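Local structure of putative uncharacterized protein (Ustilago maydis, 4GNX) at residues I48-A52 and T53-Y57; K98-N102 and R103-S107. The protein is a subunit of replication protein A and binds single-stranded DNA, probably through its OB fold. All coordinates share one frame; numbering follows the deposited sequence.

Contact 1: I48-A52 and T53-Y57; sequences ISRNA and TNVAY
The tip of a beta hairpin in the OB fold brings Ile48, Ser49, Arg50 and Asn51 against Asn54, Val55, Ala56 and Tyr57. The hairpin joins strands 38-50 and 54-60. Ser49 and Ala56 form its hydrogen-bonded antiparallel pair: Ser49 N reaches Ala56 O at 2.7 Å with an N-H...O angle of 172°, and Ala56 N returns a bond to Ser49 O. Ile48, Arg50, Val55 and Tyr57 share one face of the sheet. There Ile48 lies alongside the Tyr57 ring, its CG1 3.7 Å from Tyr57 CD2. The CG2 branch of Ile48 is anti to the backbone N and packs on Val55 CG1 at 3.9 Å. The Tyr57 hydroxyl is hydrogen-bonded to Gln70 of strand 65-71, which ties this face to the next strand. Thr53, at the tip, packs on a phosphate of the bound DNA. The turn is closed by Asn51 N, which bonds to Asn54 O at 2.8 Å. Asn51 ND2 adds a weak, longer bond to the same oxygen. The two asparagine side chains run side by side, their amide planes 30° apart. Asn54 ND2 in turn donates to Thr53 OG1 at 2.6 Å.

Contact 2: K98-N102 and R103-S107; sequences KSFQN and RRSIS. With nucleotides of chain G.
With chi1 at 58°, Phe100 CG sits between its own backbone N and carbonyl carbon, and the ring stands over Arg103. This hairpin of the OB fold joins strands 90-100 and 103-108 through a type I' turn from Phe100 to Arg103. Arg103 N bonds to Phe100 O at 2.7 Å, and Phe100 N bonds back to Arg103 O. Further down, Lys98 and Ser105 form a second hydrogen-bonded antiparallel pair.

The Phe100 ring is held between protein and DNA. On one face, Arg103 CB makes a CH-pi contact, 3.8 Å from the ring centroid and 21° off the normal. The guanidinium, though only 9° from the ring in orientation, lies obliquely beyond it and does not stack; CB and CD of Arg103 do the touching. The base of DT25 of chain G covers the opposite face, with its C2 offset toward the rim. Ser105 OG lies at the ring edge, near its plane. Phe100 CB also meets the base, 3.3 Å from DT25 C4. Gln101 reaches the thymine methyl C7 of DT25 with its amide end. Arg104 points to the other side of the hairpin, where its guanidinium bonds to Ala20 O.

A second nucleotide is met farther from the turn. Lys98 runs alongside Ser107, its CG 3.8 Å from Ser107 CB. Its ammonium NZ lies 3.8 Å from O2 of DT21 of chain G, too long for a hydrogen bond, though the charge may favour the carbonyl oxygen electrostatically. The hydroxyl of Ser107, placed by OG anti to the backbone N, donates to DT21 O2 at 2.7 Å.

Both contacts are partly buried ends of antiparallel hairpins in one OB-fold sheet. Contact 1 uses strands 38-50 and 54-60; contact 2 uses strands 90-100 and 103-108. Strands 38-50 and 90-100 are neighbours, yet the contacts do not touch: their nearest atoms are about 7 Å apart. Contact 2 lies nearer the centre of the chain. Strand 65-71 pairs with both hairpins, antiparallel to 54-60 and parallel to 103-108. In contact 1, Ile48, Val55 and Tyr57 pack on one face, two asparagine amides and the Thr53 hydroxyl gather at the tip, and DNA is met through a phosphate. Contact 2 instead meets bases, while Arg103 backs the Phe100 ring and Arg104 serves the opposite face.

Contact 1: I48-A52 and T53-Y57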
# COMPACT_ATOMS: atom_id res chain seq x y z
N ILE B 48 16.11 -18.96 -24.66
CA ILE B 48 16.78 -17.76 -25.11
C ILE B 48 17.32 -17.97 -26.52
O ILE B 48 18.20 -18.79 -26.74
CB ILE B 48 17.95 -17.34 -24.19
CG1 ILE B 48 17.50 -17.19 -22.74
CG2 ILE B 48 18.55 -16.03 -24.67
CD1 ILE B 48 18.63 -17.02 -21.75
N SER B 49 16.77 -17.22 -27.46
CA SER B 49 17.21 -17.30 -28.84
C SER B 49 17.86 -15.97 -29.21
O SER B 49 17.27 -14.91 -29.02
CB SER B 49 16.01 -17.59 -29.74
OG SER B 49 16.43 -17.86 -31.07
N ARG B 50 19.09 -16.03 -29.72
CA ARG B 50 19.84 -14.81 -30.00
C ARG B 50 19.96 -14.55 -31.49
O ARG B 50 20.38 -15.41 -32.25
CB ARG B 50 21.23 -14.91 -29.39
CG ARG B 50 21.89 -13.57 -29.11
CD ARG B 50 23.03 -13.76 -28.12
NE ARG B 50 22.62 -14.66 -27.04
CZ ARG B 50 22.42 -14.30 -25.78
NH1 ARG B 50 22.61 -13.04 -25.41
NH2 ARG B 50 22.03 -15.21 -24.88
N ASN B 51 19.60 -13.34 -31.89
CA ASN B 51 19.68 -12.91 -33.29
C ASN B 51 20.72 -11.81 -33.47
O ASN B 51 21.33 -11.35 -32.51
CB ASN B 51 18.32 -12.42 -33.76
CG ASN B 51 17.23 -13.47 -33.60
OD1 ASN B 51 17.02 -14.30 -34.50
ND2 ASN B 51 16.54 -13.45 -32.46
N ALA B 52 20.91 -11.39 -34.72
CA ALA B 52 21.74 -10.21 -34.99
C ALA B 52 21.06 -8.96 -34.44
O ALA B 52 21.70 -8.10 -33.84
CB ALA B 52 22.02 -10.07 -36.47
N THR B 53 19.74 -8.87 -34.63
CA THR B 53 19.00 -7.67 -34.28
C THR B 53 18.46 -7.65 -32.86
O THR B 53 18.39 -6.58 -32.24
CB THR B 53 17.82 -7.45 -35.24
OG1 THR B 53 16.96 -8.60 -35.20
CG2 THR B 53 18.32 -7.22 -36.66
N ASN B 54 18.09 -8.82 -32.34
CA ASN B 54 17.39 -8.92 -31.05
C ASN B 54 17.72 -10.17 -30.25
O ASN B 54 18.29 -11.12 -30.79
CB ASN B 54 15.87 -8.89 -31.28
CG ASN B 54 15.39 -10.04 -32.14
OD1 ASN B 54 14.94 -11.07 -31.62
ND2 ASN B 54 15.48 -9.89 -33.47
N VAL B 55 17.38 -10.16 -28.97
CA VAL B 55 17.39 -11.36 -28.14
C VAL B 55 15.95 -11.73 -27.81
O VAL B 55 15.20 -10.92 -27.22
CB VAL B 55 18.13 -11.16 -26.80
CG1 VAL B 55 18.05 -12.43 -25.96
CG2 VAL B 55 19.58 -10.78 -27.03
N ALA B 56 15.56 -12.95 -28.17
CA ALA B 56 14.22 -13.44 -27.86
C ALA B 56 14.23 -14.41 -26.69
O ALA B 56 14.98 -15.39 -26.70
CB ALA B 56 13.58 -14.07 -29.09
N TYR B 57 13.40 -14.12 -25.68
CA TYR B 57 13.23 -14.96 -24.49
C TYR B 57 11.85 -15.56 -24.52
O TYR B 57 10.88 -14.87 -24.87
CB TYR B 57 13.34 -14.14 -23.21
CG TYR B 57 14.63 -13.37 -23.11
CD1 TYR B 57 14.70 -12.05 -23.56
CD2 TYR B 57 15.78 -13.96 -22.57
CE1 TYR B 57 15.89 -11.33 -23.49
CE2 TYR B 57 16.98 -13.25 -22.48
CZ TYR B 57 17.03 -11.93 -22.94
OH TYR B 57 18.19 -11.19 -22.87

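Contact 2: K98-N102 and R103-S107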
# COMPACT_ATOMS: atom_id res chain seq x y z
N LYS B 98 2.83 -5.83 -28.30
CA LYS B 98 2.83 -5.70 -29.76
C LYS B 98 2.25 -6.90 -30.47
O LYS B 98 2.28 -8.04 -29.97
CB LYS B 98 4.24 -5.38 -30.30
CG LYS B 98 4.92 -4.22 -29.59
CD LYS B 98 5.63 -3.26 -30.51
CE LYS B 98 5.81 -1.90 -29.82
NZ LYS B 98 6.99 -1.14 -30.31
N SER B 99 1.69 -6.64 -31.63
CA SER B 99 1.16 -7.68 -32.47
C SER B 99 1.78 -7.68 -33.86
O SER B 99 1.96 -6.63 -34.50
CB SER B 99 -0.36 -7.60 -32.58
OG SER B 99 -0.85 -8.75 -33.25
N PHE B 100 2.13 -8.87 -34.29
CA PHE B 100 2.61 -9.14 -35.63
C PHE B 100 1.86 -10.38 -36.03
O PHE B 100 1.83 -11.36 -35.28
CB PHE B 100 4.13 -9.37 -35.67
CG PHE B 100 4.63 -10.52 -34.79
CD1 PHE B 100 5.08 -11.72 -35.36
CD2 PHE B 100 4.69 -10.40 -33.39
CE1 PHE B 100 5.55 -12.77 -34.56
CE2 PHE B 100 5.16 -11.45 -32.59
CZ PHE B 100 5.59 -12.63 -33.18
N GLN B 101 1.19 -10.32 -37.18
CA GLN B 101 0.69 -11.53 -37.80
C GLN B 101 -0.06 -12.41 -36.80
O GLN B 101 0.28 -13.59 -36.65
CB GLN B 101 1.89 -12.30 -38.35
CG GLN B 101 3.11 -11.44 -38.65
CD GLN B 101 4.30 -12.25 -39.13
OE1 GLN B 101 4.84 -12.00 -40.21
NE2 GLN B 101 4.72 -13.23 -38.33
N ASN B 102 -1.04 -11.85 -36.10
CA ASN B 102 -1.84 -12.63 -35.15
C ASN B 102 -1.09 -13.15 -33.90
O ASN B 102 -1.67 -13.84 -33.06
CB ASN B 102 -2.56 -13.78 -35.87
CG ASN B 102 -3.83 -14.23 -35.17
OD1 ASN B 102 -4.58 -13.42 -34.61
ND2 ASN B 102 -4.10 -15.54 -35.21
N ARG B 103 0.20 -12.81 -33.77
CA ARG B 103 0.96 -13.17 -32.56
C ARG B 103 1.21 -11.98 -31.65
O ARG B 103 1.44 -10.86 -32.12
CB ARG B 103 2.30 -13.83 -32.90
CG ARG B 103 2.22 -15.30 -33.29
CD ARG B 103 3.61 -15.95 -33.21
NE ARG B 103 3.87 -16.84 -34.35
CZ ARG B 103 4.20 -18.13 -34.26
NH1 ARG B 103 4.32 -18.72 -33.07
NH2 ARG B 103 4.42 -18.84 -35.36
N ARG B 104 1.19 -12.23 -30.35
CA ARG B 104 1.43 -11.20 -29.38
C ARG B 104 2.74 -11.45 -28.69
O ARG B 104 3.05 -12.57 -28.28
CB ARG B 104 0.34 -11.24 -28.31
CG ARG B 104 -0.99 -10.74 -28.78
CD ARG B 104 -2.03 -10.90 -27.70
NE ARG B 104 -3.33 -10.53 -28.24
CZ ARG B 104 -4.37 -10.20 -27.51
NH1 ARG B 104 -4.27 -10.21 -26.19
NH2 ARG B 104 -5.50 -9.87 -28.08
N SER B 105 3.50 -10.38 -28.54
CA SER B 105 4.74 -10.47 -27.79
C SER B 105 5.06 -9.14 -27.19
O SER B 105 4.58 -8.11 -27.64
CB SER B 105 5.88 -10.93 -28.70
OG SER B 105 5.88 -10.14 -29.87
N ILE B 106 5.89 -9.17 -26.17
CA ILE B 106 6.35 -7.97 -25.55
C ILE B 106 7.58 -7.46 -26.25
O ILE B 106 8.54 -8.19 -26.45
CB ILE B 106 6.70 -8.23 -24.08
CG1 ILE B 106 5.47 -8.75 -23.31
CG2 ILE B 106 7.26 -6.97 -23.44
CD1 ILE B 106 4.17 -8.04 -23.66
N SER B 107 7.55 -6.19 -26.64
CA SER B 107 8.77 -5.52 -27.07
C SER B 107 9.35 -4.81 -25.86
O SER B 107 8.70 -3.94 -25.28
CB SER B 107 8.47 -4.53 -28.18
OG SER B 107 9.46 -3.53 -28.16
P DT G 25 13.73 -11.43 -38.60
OP1 DT G 25 14.84 -10.78 -37.85
OP2 DT G 25 14.04 -12.46 -39.62
O5' DT G 25 12.78 -12.09 -37.51
C5' DT G 25 11.90 -13.19 -37.82
C4' DT G 25 10.78 -13.23 -36.81
O4' DT G 25 10.32 -11.88 -36.58
C3' DT G 25 9.54 -14.02 -37.23
O3' DT G 25 9.60 -15.36 -36.73
C2' DT G 25 8.39 -13.26 -36.57
C1' DT G 25 9.01 -11.95 -36.06
N1 DT G 25 8.29 -10.71 -36.44
C2 DT G 25 8.28 -9.66 -35.54
O2 DT G 25 8.84 -9.71 -34.46
N3 DT G 25 7.58 -8.56 -35.96
C4 DT G 25 6.91 -8.40 -37.16
O4 DT G 25 6.32 -7.35 -37.40
C5 DT G 25 6.95 -9.53 -38.05
C7 DT G 25 6.26 -9.45 -39.37
C6 DT G 25 7.64 -10.62 -37.65
P DT G 21 14.64 2.51 -23.92
OP1 DT G 21 15.48 2.34 -22.70
OP2 DT G 21 15.10 3.41 -25.01
O5' DT G 21 14.42 1.06 -24.53
C5' DT G 21 15.36 0.49 -25.46
C4' DT G 21 14.66 0.01 -26.71
O4' DT G 21 13.44 -0.69 -26.37
C3' DT G 21 14.26 1.11 -27.70
O3' DT G 21 14.78 0.85 -29.02
C2' DT G 21 12.75 1.19 -27.60
C1' DT G 21 12.32 -0.16 -27.05
N1 DT G 21 11.19 -0.13 -26.09
C2 DT G 21 9.94 -0.53 -26.51
O2 DT G 21 9.71 -0.90 -27.65
N3 DT G 21 8.96 -0.47 -25.55
C4 DT G 21 9.10 -0.07 -24.23
O4 DT G 21 8.13 -0.07 -23.48
C5 DT G 21 10.44 0.34 -23.86
C7 DT G 21 10.69 0.79 -22.45
C6 DT G 21 11.40 0.28 -24.79